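PDB 7CTQ: peptidyl tryptophan dihydroxylase from Pseudomonas putida, which probably uses bound FAD to hydroxylate a peptidyl tryptophan twice, a step essential for making the tryptophylquinone cofactor of quinohemoprotein amine dehydrogenase. Local coordinates for residues 143-147 against 259-263; 149-153 against 246-251; 6-12 against 136-142. All coordinates share one frame; numbering follows the deposited sequence.

Interaction 1 of 3, residues 143-147 against 259-263; sequences GRQAP and RVGDA. With FAD (flavin-adenine dinucleotide), chain C.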
loop_
_atom_site.group_PDB
_atom_site.type_symbol
_atom_site.label_atom_id
_atom_site.label_comp_id
_atom_site.label_asym_id
_atom_site.label_seq_id
_atom_site.Cartn_x
_atom_site.Cartn_y
_atom_site.Cartn_z
ATOM N N GLY A 143 0.747 10.029 3.447
ATOM C CA GLY A 143 -0.420 9.173 3.444
ATOM C C GLY A 143 -1.607 9.826 2.760
ATOM O O GLY A 143 -1.467 10.658 1.857
ATOM N N ARG A 144 -2.806 9.429 3.199
ATOM C CA ARG A 144 -4.018 10.062 2.689
ATOM C C ARG A 144 -4.098 11.548 3.055
ATOM O O ARG A 144 -4.861 12.287 2.416
ATOM C CB ARG A 144 -5.252 9.304 3.194
ATOM C CG ARG A 144 -5.374 7.887 2.620
ATOM C CD ARG A 144 -6.691 7.230 3.020
ATOM N NE ARG A 144 -6.934 5.903 2.444
ATOM C CZ ARG A 144 -7.754 5.661 1.417
ATOM N NH1 ARG A 144 -7.939 4.421 0.976
ATOM N NH2 ARG A 144 -8.385 6.662 0.823
ATOM N N GLN A 145 -3.333 12.007 4.018
ATOM C CA GLN A 145 -3.312 13.441 4.320
ATOM C C GLN A 145 -2.479 14.225 3.319
ATOM O O GLN A 145 -2.267 15.418 3.541
ATOM C CB GLN A 145 -2.816 13.699 5.773
ATOM C CG GLN A 145 -3.434 12.788 6.798
ATOM C CD GLN A 145 -2.850 12.974 8.198
ATOM O OE1 GLN A 145 -2.647 14.096 8.661
ATOM N NE2 GLN A 145 -2.541 11.871 8.854
ATOM N N ALA A 146 -2.020 13.572 2.280
ATOM C CA ALA A 146 -1.275 14.250 1.235
ATOM C C ALA A 146 -2.161 15.287 0.547
ATOM O O ALA A 146 -3.381 15.117 0.470
ATOM C CB ALA A 146 -0.757 13.251 0.197
ATOM N N PRO A 147 -1.570 16.368 0.042
ATOM C CA PRO A 147 -2.358 17.386 -0.665
ATOM C C PRO A 147 -3.140 16.789 -1.824
ATOM O O PRO A 147 -2.614 15.998 -2.612
ATOM C CB PRO A 147 -1.298 18.378 -1.152
ATOM C CG PRO A 147 0.013 17.668 -1.001
ATOM C CD PRO A 147 -0.163 16.768 0.168
ATOM N N ARG A 259 6.005 10.658 -4.802
ATOM C CA ARG A 259 5.025 10.213 -3.829
ATOM C C ARG A 259 5.180 8.717 -3.572
ATOM O O ARG A 259 5.383 7.930 -4.504
ATOM C CB ARG A 259 3.599 10.517 -4.306
ATOM C CG ARG A 259 3.148 11.939 -3.999
ATOM C CD ARG A 259 1.984 12.371 -4.859
ATOM N NE ARG A 259 0.708 12.171 -4.183
ATOM C CZ ARG A 259 -0.038 13.153 -3.693
ATOM N NH1 ARG A 259 0.360 14.410 -3.796
ATOM N NH2 ARG A 259 -1.190 12.875 -3.104
ATOM N N VAL A 260 5.062 8.329 -2.301
ATOM C CA VAL A 260 5.126 6.934 -1.892
ATOM C C VAL A 260 3.976 6.642 -0.948
ATOM O O VAL A 260 3.372 7.544 -0.361
ATOM C CB VAL A 260 6.468 6.558 -1.228
ATOM C CG1 VAL A 260 7.602 6.687 -2.226
ATOM C CG2 VAL A 260 6.727 7.422 0.014
ATOM N N GLY A 261 3.664 5.353 -0.822
ATOM C CA GLY A 261 2.632 4.961 0.120
ATOM C C GLY A 261 1.238 5.380 -0.315
ATOM O O GLY A 261 0.924 5.475 -1.508
ATOM N N ASP A 262 0.388 5.628 0.691
ATOM C CA ASP A 262 -0.991 6.059 0.454
ATOM C C ASP A 262 -1.062 7.333 -0.383
ATOM O O ASP A 262 -2.042 7.548 -1.110
ATOM C CB ASP A 262 -1.704 6.288 1.793
ATOM C CG ASP A 262 -2.325 5.026 2.363
ATOM O OD1 ASP A 262 -2.083 3.933 1.806
ATOM O OD2 ASP A 262 -3.059 5.135 3.381
ATOM N N ALA A 263 -0.058 8.203 -0.268
ATOM C CA ALA A 263 0.007 9.372 -1.131
ATOM C C ALA A 263 0.120 8.996 -2.600
ATOM O O ALA A 263 -0.225 9.808 -3.465
ATOM C CB ALA A 263 1.191 10.245 -0.752
HETATM P PA FAD C . 0.614 6.968 6.996
HETATM O O1A FAD C . 0.801 5.701 7.736
HETATM O O2A FAD C . -0.792 7.538 7.122
HETATM O O5B FAD C . 1.747 7.962 7.404
HETATM C C5B FAD C . 1.624 9.379 7.176
HETATM C C4B FAD C . 2.396 10.059 8.276
HETATM O O4B FAD C . 2.505 11.469 7.976
HETATM C C3B FAD C . 1.785 9.960 9.678
HETATM O O3B FAD C . 2.812 9.786 10.651
HETATM C C2B FAD C . 1.044 11.296 9.826
HETATM O O2B FAD C . 0.956 11.746 11.177
HETATM C C1B FAD C . 1.975 12.223 9.044
HETATM N N9A FAD C . 1.392 13.448 8.516
HETATM C C8A FAD C . 0.155 13.650 7.972
HETATM N N7A FAD C . -0.072 14.877 7.570
HETATM C C5A FAD C . 1.095 15.538 7.907
HETATM C C6A FAD C . 1.502 16.881 7.773
HETATM N N6A FAD C . 0.744 17.838 7.239
HETATM N N1A FAD C . 2.744 17.219 8.207
HETATM C C2A FAD C . 3.513 16.268 8.745
HETATM N N3A FAD C . 3.229 14.973 8.922
HETATM C C4A FAD C . 2.005 14.668 8.481
HETATM N N1 FAD C . -3.577 -1.259 6.950
HETATM C C2 FAD C . -3.309 -2.465 7.536
HETATM O O2 FAD C . -2.237 -3.047 7.360
HETATM N N3 FAD C . -4.249 -3.052 8.357
HETATM C C4 FAD C . -5.489 -2.534 8.672
HETATM O O4 FAD C . -6.240 -3.145 9.429
HETATM C C4X FAD C . -5.769 -1.256 8.046
HETATM N N5 FAD C . -6.926 -0.697 8.284
HETATM C C5X FAD C . -7.195 0.523 7.685
HETATM C C6 FAD C . -8.429 1.131 7.923
HETATM C C7 FAD C . -8.753 2.348 7.332
HETATM C C7M FAD C . -10.092 2.978 7.613
HETATM C C8 FAD C . -7.827 2.973 6.481
HETATM C C8M FAD C . -8.143 4.295 5.834
HETATM C C9 FAD C . -6.595 2.373 6.246
HETATM C C9A FAD C . -6.276 1.155 6.834
HETATM N N10 FAD C . -5.033 0.526 6.618
HETATM C C10 FAD C . -4.751 -0.695 7.197
HETATM C "C1'" FAD C . -4.055 1.118 5.703
HETATM C "C2'" FAD C . -2.869 1.774 6.392
HETATM O "O2'" FAD C . -3.293 2.682 7.409
HETATM C "C3'" FAD C . -2.063 2.524 5.334
HETATM O "O3'" FAD C . -1.887 1.649 4.225
HETATM C "C4'" FAD C . -0.687 3.015 5.772
HETATM O "O4'" FAD C . -0.727 3.569 7.091
HETATM C "C5'" FAD C . -0.143 4.030 4.795
HETATM O "O5'" FAD C . 1.222 4.310 5.138
HETATM P P FAD C . 1.868 5.687 4.801
HETATM O O1P FAD C . 1.794 5.853 3.276
HETATM O O2P FAD C . 3.215 5.805 5.424
HETATM O O3P FAD C . 0.860 6.730 5.446
HETATM O O HOH W 1 2.231 8.127 1.903
HETATM O O HOH W 2 -5.279 3.739 3.520
HETATM O O HOH W 3 -2.595 7.411 4.987
#

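Interaction 2 of 3, residues 149-153 against 246-251; sequences AADRL and AILAGE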
loop_
_atom_site.group_PDB
_atom_site.type_symbol
_atom_site.label_atom_id
_atom_site.label_comp_id
_atom_site.label_asym_id
_atom_site.label_seq_id
_atom_site.Cartn_x
_atom_site.Cartn_y
_atom_site.Cartn_z
ATOM N N ALA A 149 -4.390 16.012 -5.089
ATOM C CA ALA A 149 -4.154 16.150 -6.516
ATOM C C ALA A 149 -5.284 15.468 -7.281
ATOM O O ALA A 149 -6.143 14.800 -6.702
ATOM C CB ALA A 149 -2.799 15.548 -6.896
ATOM N N ALA A 150 -5.284 15.643 -8.599
ATOM C CA ALA A 150 -6.224 14.880 -9.411
ATOM C C ALA A 150 -5.934 13.390 -9.264
ATOM O O ALA A 150 -4.817 12.980 -8.938
ATOM C CB ALA A 150 -6.151 15.296 -10.883
ATOM N N ASP A 151 -6.962 12.578 -9.474
ATOM C CA ASP A 151 -6.835 11.130 -9.404
ATOM C C ASP A 151 -6.634 10.555 -10.798
ATOM O O ASP A 151 -7.255 11.011 -11.765
ATOM C CB ASP A 151 -8.075 10.503 -8.767
ATOM C CG ASP A 151 -8.407 11.107 -7.415
ATOM O OD1 ASP A 151 -7.487 11.635 -6.740
ATOM O OD2 ASP A 151 -9.592 11.038 -7.035
ATOM N N ARG A 152 -5.744 9.562 -10.895
ATOM C CA ARG A 152 -5.669 8.733 -12.096
ATOM C C ARG A 152 -6.820 7.735 -12.148
ATOM O O ARG A 152 -7.411 7.519 -13.209
ATOM C CB ARG A 152 -4.336 8.003 -12.143
ATOM C CG ARG A 152 -4.126 7.186 -13.390
ATOM C CD ARG A 152 -2.683 7.303 -13.846
ATOM N NE ARG A 152 -2.455 6.693 -15.162
ATOM C CZ ARG A 152 -2.529 7.339 -16.324
ATOM N NH1 ARG A 152 -2.826 8.634 -16.365
ATOM N NH2 ARG A 152 -2.305 6.681 -17.452
ATOM N N LEU A 153 -7.143 7.113 -11.016
ATOM C CA LEU A 153 -8.313 6.253 -10.886
ATOM C C LEU A 153 -8.924 6.454 -9.511
ATOM O O LEU A 153 -8.215 6.729 -8.539
ATOM C CB LEU A 153 -7.965 4.775 -11.037
ATOM C CG LEU A 153 -7.541 4.360 -12.432
ATOM C CD1 LEU A 153 -6.866 3.002 -12.346
ATOM C CD2 LEU A 153 -8.771 4.334 -13.329
ATOM N N ALA A 246 -10.759 3.779 -2.757
ATOM C CA ALA A 246 -9.588 3.380 -3.536
ATOM C C ALA A 246 -9.160 4.523 -4.457
ATOM O O ALA A 246 -9.941 4.968 -5.302
ATOM C CB ALA A 246 -9.906 2.119 -4.342
ATOM N N ILE A 247 -7.925 4.999 -4.302
ATOM C CA ILE A 247 -7.434 6.170 -5.022
ATOM C C ILE A 247 -6.042 5.890 -5.581
ATOM O O ILE A 247 -5.118 5.550 -4.829
ATOM C CB ILE A 247 -7.388 7.417 -4.123
ATOM C CG1 ILE A 247 -8.803 7.790 -3.664
ATOM C CG2 ILE A 247 -6.687 8.563 -4.857
ATOM C CD1 ILE A 247 -8.831 8.776 -2.484
ATOM N N LEU A 248 -5.880 6.075 -6.888
ATOM C CA LEU A 248 -4.567 6.110 -7.505
ATOM C C LEU A 248 -4.258 7.561 -7.845
ATOM O O LEU A 248 -5.050 8.214 -8.528
ATOM C CB LEU A 248 -4.534 5.230 -8.761
ATOM C CG LEU A 248 -3.263 5.182 -9.609
ATOM C CD1 LEU A 248 -2.069 4.589 -8.874
ATOM C CD2 LEU A 248 -3.576 4.386 -10.898
ATOM N N ALA A 249 -3.116 8.058 -7.373
ATOM C CA ALA A 249 -2.797 9.473 -7.520
ATOM C C ALA A 249 -2.562 9.859 -8.977
ATOM O O ALA A 249 -1.910 9.136 -9.730
ATOM C CB ALA A 249 -1.560 9.820 -6.695
ATOM N N GLY A 250 -3.058 11.042 -9.356
ATOM C CA GLY A 250 -2.865 11.516 -10.721
ATOM C C GLY A 250 -1.402 11.645 -11.103
ATOM O O GLY A 250 -0.987 11.184 -12.169
ATOM N N GLU A 251 -0.602 12.280 -10.241
ATOM C CA GLU A 251 0.838 12.423 -10.433
ATOM C C GLU A 251 1.548 11.817 -9.233
ATOM O O GLU A 251 1.151 12.064 -8.094
ATOM C CB GLU A 251 1.242 13.895 -10.575
ATOM C CG GLU A 251 0.597 14.609 -11.740
ATOM C CD GLU A 251 0.763 13.846 -13.034
ATOM O OE1 GLU A 251 1.902 13.407 -13.314
ATOM O OE2 GLU A 251 -0.245 13.678 -13.762
#

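Interaction 3 of 3, residues 6-12 against 136-142; sequences PRIVVLG and DFLVEAR. With FAD (flavin-adenine dinucleotide), chain C.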
loop_
_atom_site.group_PDB
_atom_site.type_symbol
_atom_site.label_atom_id
_atom_site.label_comp_id
_atom_site.label_asym_id
_atom_site.label_seq_id
_atom_site.Cartn_x
_atom_site.Cartn_y
_atom_site.Cartn_z
ATOM N N PRO A 6 23.076 16.141 -2.261
ATOM C CA PRO A 6 21.703 16.655 -2.341
ATOM C C PRO A 6 20.997 16.594 -0.998
ATOM O O PRO A 6 21.191 15.663 -0.213
ATOM C CB PRO A 6 21.039 15.726 -3.360
ATOM C CG PRO A 6 21.801 14.436 -3.218
ATOM C CD PRO A 6 23.219 14.820 -2.902
ATOM N N ARG A 7 20.164 17.600 -0.746
ATOM C CA ARG A 7 19.350 17.665 0.464
ATOM C C ARG A 7 18.037 16.932 0.213
ATOM O O ARG A 7 17.163 17.444 -0.494
ATOM C CB ARG A 7 19.089 19.121 0.846
ATOM C CG ARG A 7 20.087 19.702 1.829
ATOM C CD ARG A 7 19.467 20.816 2.668
ATOM N NE ARG A 7 18.278 20.382 3.405
ATOM C CZ ARG A 7 18.219 20.254 4.728
ATOM N NH1 ARG A 7 19.289 20.519 5.469
ATOM N NH2 ARG A 7 17.093 19.857 5.314
ATOM N N ILE A 8 17.886 15.743 0.789
ATOM C CA ILE A 8 16.668 14.951 0.621
ATOM C C ILE A 8 15.827 15.074 1.880
ATOM O O ILE A 8 16.270 14.693 2.972
ATOM C CB ILE A 8 16.974 13.473 0.330
ATOM C CG1 ILE A 8 17.808 13.321 -0.947
ATOM C CG2 ILE A 8 15.664 12.703 0.229
ATOM C CD1 ILE A 8 18.461 11.966 -1.095
ATOM N N VAL A 9 14.601 15.569 1.735
ATOM C CA VAL A 9 13.669 15.675 2.851
ATOM C C VAL A 9 12.442 14.832 2.542
ATOM O O VAL A 9 11.845 14.963 1.465
ATOM C CB VAL A 9 13.265 17.134 3.131
ATOM C CG1 VAL A 9 12.333 17.181 4.327
ATOM C CG2 VAL A 9 14.507 18.013 3.344
ATOM N N VAL A 10 12.067 13.979 3.495
ATOM C CA VAL A 10 10.872 13.146 3.434
ATOM C C VAL A 10 9.814 13.753 4.350
ATOM O O VAL A 10 10.082 14.008 5.532
ATOM C CB VAL A 10 11.181 11.698 3.859
ATOM C CG1 VAL A 10 9.892 10.863 3.930
ATOM C CG2 VAL A 10 12.222 11.052 2.926
ATOM N N LEU A 11 8.607 13.961 3.820
ATOM C CA LEU A 11 7.475 14.455 4.601
ATOM C C LEU A 11 6.595 13.289 5.014
ATOM O O LEU A 11 5.988 12.632 4.158
ATOM C CB LEU A 11 6.646 15.468 3.813
ATOM C CG LEU A 11 7.419 16.481 2.982
ATOM C CD1 LEU A 11 6.466 17.424 2.260
ATOM C CD2 LEU A 11 8.390 17.255 3.865
ATOM N N GLY A 12 6.511 13.044 6.319
ATOM C CA GLY A 12 5.675 11.979 6.843
ATOM C C GLY A 12 6.468 10.752 7.247
ATOM O O GLY A 12 7.332 10.278 6.494
ATOM N N ASP A 136 16.469 19.822 -1.828
ATOM C CA ASP A 136 16.754 19.610 -3.241
ATOM C C ASP A 136 15.877 18.513 -3.826
ATOM O O ASP A 136 15.585 18.536 -5.029
ATOM C CB ASP A 136 18.225 19.251 -3.442
ATOM C CG ASP A 136 19.151 20.421 -3.166
ATOM O OD1 ASP A 136 19.029 21.462 -3.854
ATOM O OD2 ASP A 136 19.991 20.297 -2.248
ATOM N N PHE A 137 15.463 17.555 -2.989
ATOM C CA PHE A 137 14.560 16.476 -3.379
ATOM C C PHE A 137 13.558 16.210 -2.267
ATOM O O PHE A 137 13.937 16.052 -1.100
ATOM C CB PHE A 137 15.310 15.177 -3.705
ATOM C CG PHE A 137 14.474 14.189 -4.479
ATOM C CD1 PHE A 137 13.516 13.415 -3.836
ATOM C CD2 PHE A 137 14.618 14.075 -5.855
ATOM C CE1 PHE A 137 12.727 12.516 -4.560
ATOM C CE2 PHE A 137 13.835 13.181 -6.585
ATOM C CZ PHE A 137 12.890 12.410 -5.939
ATOM N N LEU A 138 12.285 16.116 -2.639
ATOM C CA LEU A 138 11.193 15.927 -1.698
ATOM C C LEU A 138 10.537 14.561 -1.895
ATOM O O LEU A 138 10.105 14.230 -3.003
ATOM C CB LEU A 138 10.157 17.039 -1.875
ATOM C CG LEU A 138 9.018 17.051 -0.859
ATOM C CD1 LEU A 138 9.541 17.655 0.416
ATOM C CD2 LEU A 138 7.828 17.842 -1.387
ATOM N N VAL A 139 10.440 13.777 -0.821
ATOM C CA VAL A 139 9.612 12.574 -0.803
ATOM C C VAL A 139 8.303 12.912 -0.098
ATOM O O VAL A 139 8.298 13.236 1.094
ATOM C CB VAL A 139 10.318 11.401 -0.106
ATOM C CG1 VAL A 139 9.439 10.156 -0.134
ATOM C CG2 VAL A 139 11.689 11.136 -0.716
ATOM N N GLU A 140 7.191 12.818 -0.826
ATOM C CA GLU A 140 5.862 13.047 -0.262
ATOM C C GLU A 140 5.320 11.723 0.257
ATOM O O GLU A 140 5.018 10.810 -0.522
ATOM C CB GLU A 140 4.923 13.643 -1.304
ATOM C CG GLU A 140 3.487 13.658 -0.850
ATOM C CD GLU A 140 3.314 14.539 0.353
ATOM O OE1 GLU A 140 3.390 15.771 0.176
ATOM O OE2 GLU A 140 3.117 14.008 1.465
ATOM N N ALA A 141 5.198 11.621 1.573
ATOM C CA ALA A 141 4.833 10.374 2.219
ATOM C C ALA A 141 3.862 10.632 3.355
ATOM O O ALA A 141 3.881 9.941 4.379
ATOM C CB ALA A 141 6.071 9.640 2.730
ATOM N N ARG A 142 2.991 11.627 3.197
ATOM C CA ARG A 142 2.038 11.946 4.254
ATOM C C ARG A 142 0.740 11.166 4.145
ATOM O O ARG A 142 -0.274 11.598 4.702
ATOM C CB ARG A 142 1.745 13.444 4.284
ATOM C CG ARG A 142 2.965 14.296 4.589
ATOM C CD ARG A 142 2.579 15.749 4.648
ATOM N NE ARG A 142 3.025 16.448 3.451
ATOM C CZ ARG A 142 2.335 17.415 2.861
ATOM N NH1 ARG A 142 1.171 17.800 3.375
ATOM N NH2 ARG A 142 2.814 17.998 1.765
HETATM P PA FAD C . 0.614 6.968 6.996
HETATM O O1A FAD C . 0.801 5.701 7.736
HETATM O O2A FAD C . -0.792 7.538 7.122
HETATM O O5B FAD C . 1.747 7.962 7.404
HETATM C C5B FAD C . 1.624 9.379 7.176
HETATM C C4B FAD C . 2.396 10.059 8.276
HETATM O O4B FAD C . 2.505 11.469 7.976
HETATM C C3B FAD C . 1.785 9.960 9.678
HETATM O O3B FAD C . 2.812 9.786 10.651
HETATM C C2B FAD C . 1.044 11.296 9.826
HETATM O O2B FAD C . 0.956 11.746 11.177
HETATM C C1B FAD C . 1.975 12.223 9.044
HETATM N N9A FAD C . 1.392 13.448 8.516
HETATM C C8A FAD C . 0.155 13.650 7.972
HETATM N N7A FAD C . -0.072 14.877 7.570
HETATM C C5A FAD C . 1.095 15.538 7.907
HETATM C C6A FAD C . 1.502 16.881 7.773
HETATM N N6A FAD C . 0.744 17.838 7.239
HETATM N N1A FAD C . 2.744 17.219 8.207
HETATM C C2A FAD C . 3.513 16.268 8.745
HETATM N N3A FAD C . 3.229 14.973 8.922
HETATM C C4A FAD C . 2.005 14.668 8.481
HETATM N N1 FAD C . -3.577 -1.259 6.950
HETATM C C2 FAD C . -3.309 -2.465 7.536
HETATM O O2 FAD C . -2.237 -3.047 7.360
HETATM N N3 FAD C . -4.249 -3.052 8.357
HETATM C C4 FAD C . -5.489 -2.534 8.672
HETATM O O4 FAD C . -6.240 -3.145 9.429
HETATM C C4X FAD C . -5.769 -1.256 8.046
HETATM N N5 FAD C . -6.926 -0.697 8.284
HETATM C C5X FAD C . -7.195 0.523 7.685
HETATM C C6 FAD C . -8.429 1.131 7.923
HETATM C C7 FAD C . -8.753 2.348 7.332
HETATM C C7M FAD C . -10.092 2.978 7.613
HETATM C C8 FAD C . -7.827 2.973 6.481
HETATM C C8M FAD C . -8.143 4.295 5.834
HETATM C C9 FAD C . -6.595 2.373 6.246
HETATM C C9A FAD C . -6.276 1.155 6.834
HETATM N N10 FAD C . -5.033 0.526 6.618
HETATM C C10 FAD C . -4.751 -0.695 7.197
HETATM C "C1'" FAD C . -4.055 1.118 5.703
HETATM C "C2'" FAD C . -2.869 1.774 6.392
HETATM O "O2'" FAD C . -3.293 2.682 7.409
HETATM C "C3'" FAD C . -2.063 2.524 5.334
HETATM O "O3'" FAD C . -1.887 1.649 4.225
HETATM C "C4'" FAD C . -0.687 3.015 5.772
HETATM O "O4'" FAD C . -0.727 3.569 7.091
HETATM C "C5'" FAD C . -0.143 4.030 4.795
HETATM O "O5'" FAD C . 1.222 4.310 5.138
HETATM P P FAD C . 1.868 5.687 4.801
HETATM O O1P FAD C . 1.794 5.853 3.276
HETATM O O2P FAD C . 3.215 5.805 5.424
HETATM O O3P FAD C . 0.860 6.730 5.446
#

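Interaction 1 of 3, residues 143-147 against 259-263
G143 lays its CA against CB of D262, 3.6 Å away, where two loops leaving neighbouring parallel strands of the Rossmann-type FAD domain meet. The pair G261-D262 fits the GD motif of flavoprotein monooxygenases, which typically reaches the pyrophosphate and ribityl chain. Glycine suits G143 and G261, since both have positive phi and a side chain at either would strike a phosphate oxygen of FAD. Apolar contact is slight: CB of A146 meets CB of A263 at 3.7 Å, small methyls fitting a close seam.

Polar contact is largely carried by water. One water accepts hydrogen bonds from G143 N and A263 N and donates to V260 O and FAD O1P, the oxygen that also receives D262 N at 3.0 Å. The charges of R144 and D262 stand beyond a salt bridge, NE to OD2 4.1 Å, with their planes 77° apart. Two waters fill in, each donating to D262 OD2, one accepting from R144 NE and the other from R144 N, while R144 NH2 reaches T245 O.

R259, bent at chi3 (96°), sends NE to O of A263 at 2.6 Å. Its NH2 bonds weakly to P147 O at 3.5 Å, both oxygens lying in the guanidinium plane.

Interaction 2 of 3, residues 149-153 against 246-251
L248 O is gripped by two successive amides, closely by R152 N at 2.8 Å, though at a bent 138°, and weakly by L153 N at 3.4 Å. The L153 carbonyl in turn accepts L248 N at 2.9 Å in a nearly straight bond (171°). Further along, G250 N donates to A150 O at 2.7 Å; glycine suits this place because a CB here would collide with that same oxygen. R152 and L153 both facing L248 make a classic beta bulge, which shifts the antiparallel register between the D151-A249 and L153-L248 pairs in a small three-stranded sheet completed by strand 265-266.

Beyond the backbone, L153 and L248 lie side by side on one face, CD1 to CD2 3.9 Å apart, and F314 of helix 299-327 touches both, an apolar setting that suits leucine. R152 runs alongside L248 too: its CG, set anti to N (chi1 -176°), touches L248 CD2 at 3.8 Å. The arginine thus lends its aliphatic stem to the apolar patch while NE goes on to a salt bridge with E311 of that helix. The CB bond of D151 leads away, yet OD1 still comes to 3.7 Å from CG2 of I247, and OD2 forms a salt bridge with R154.

Interaction 3 of 3, residues 6-12 against 136-142
V139 lies opposite V10, and its backbone bridges V9 and L11, its oxygen taking L11 N in a nearly straight bond of 2.8 Å (174°). The same parallel pairing continues in F137 N to R7 O, V9 N to F137 O, V139 N to V9 O and A141 N to L11 O. At the entry D136 extends it with its side chain, OD2 accepting R7 N at 3.1 Å through the anti lone pair.

Apolar packing follows on both faces. CG2 of V10 presses on CB of V139 at 3.6 Å, beta-branched valines suiting the extended strands; I8 lies beside F137 on the same face, where helix 285-294 touches I8, F137 and V139. On the other face L11 crosses L138 at about a right angle, L11 CG to L138 CD1 3.5 Å.

A salt bridge lies at the C-terminal end, beside FAD: R142 NH2 to E140 OE1, 2.8 Å, while R142 N donates to E140 OE2. A bend at chi3 (-105°) takes the R142 guanidinium to E140 while CD stays 3.5 Å from C6A of the FAD adenine. R142 also runs alongside L11, R142 NH2 3.7 Å from L11 CD1. With an alanine here, E140 would probably lose the mate of its buried charge and a gap would open between L11 and the adenine.

G12, where a CB would clash with A141 O, sets its CA 3.4 Å from FAD O4B and begins a GxGxxG sequence, consistent with the dinucleotide-binding turn of a Rossmann fold.

Overall arrangement
From the N terminus, the chain runs through strand 8-11 and, after more than 120 residues, returns with strand 137-140 to close interaction 3 in the FAD-domain sheet, between strands 31-35 and 257-259. Interaction 1 opens directly afterwards and closes at 259-263, at the end of strand 257-259, the neighbour of 137-140 in that sheet. Interaction 2 is nested within this loop and joins 149-153 to strand 247-249. Interactions 1 and 3 both touch FAD and meet where V260 N probably bonds to E140 O. Interactions 1 and 2 pack together through R259 and A249, so the small antiparallel sheet adjoins the nucleotide-binding one. Interactions 2 and 3 do not touch, their nearest atoms being about 8 Å apart.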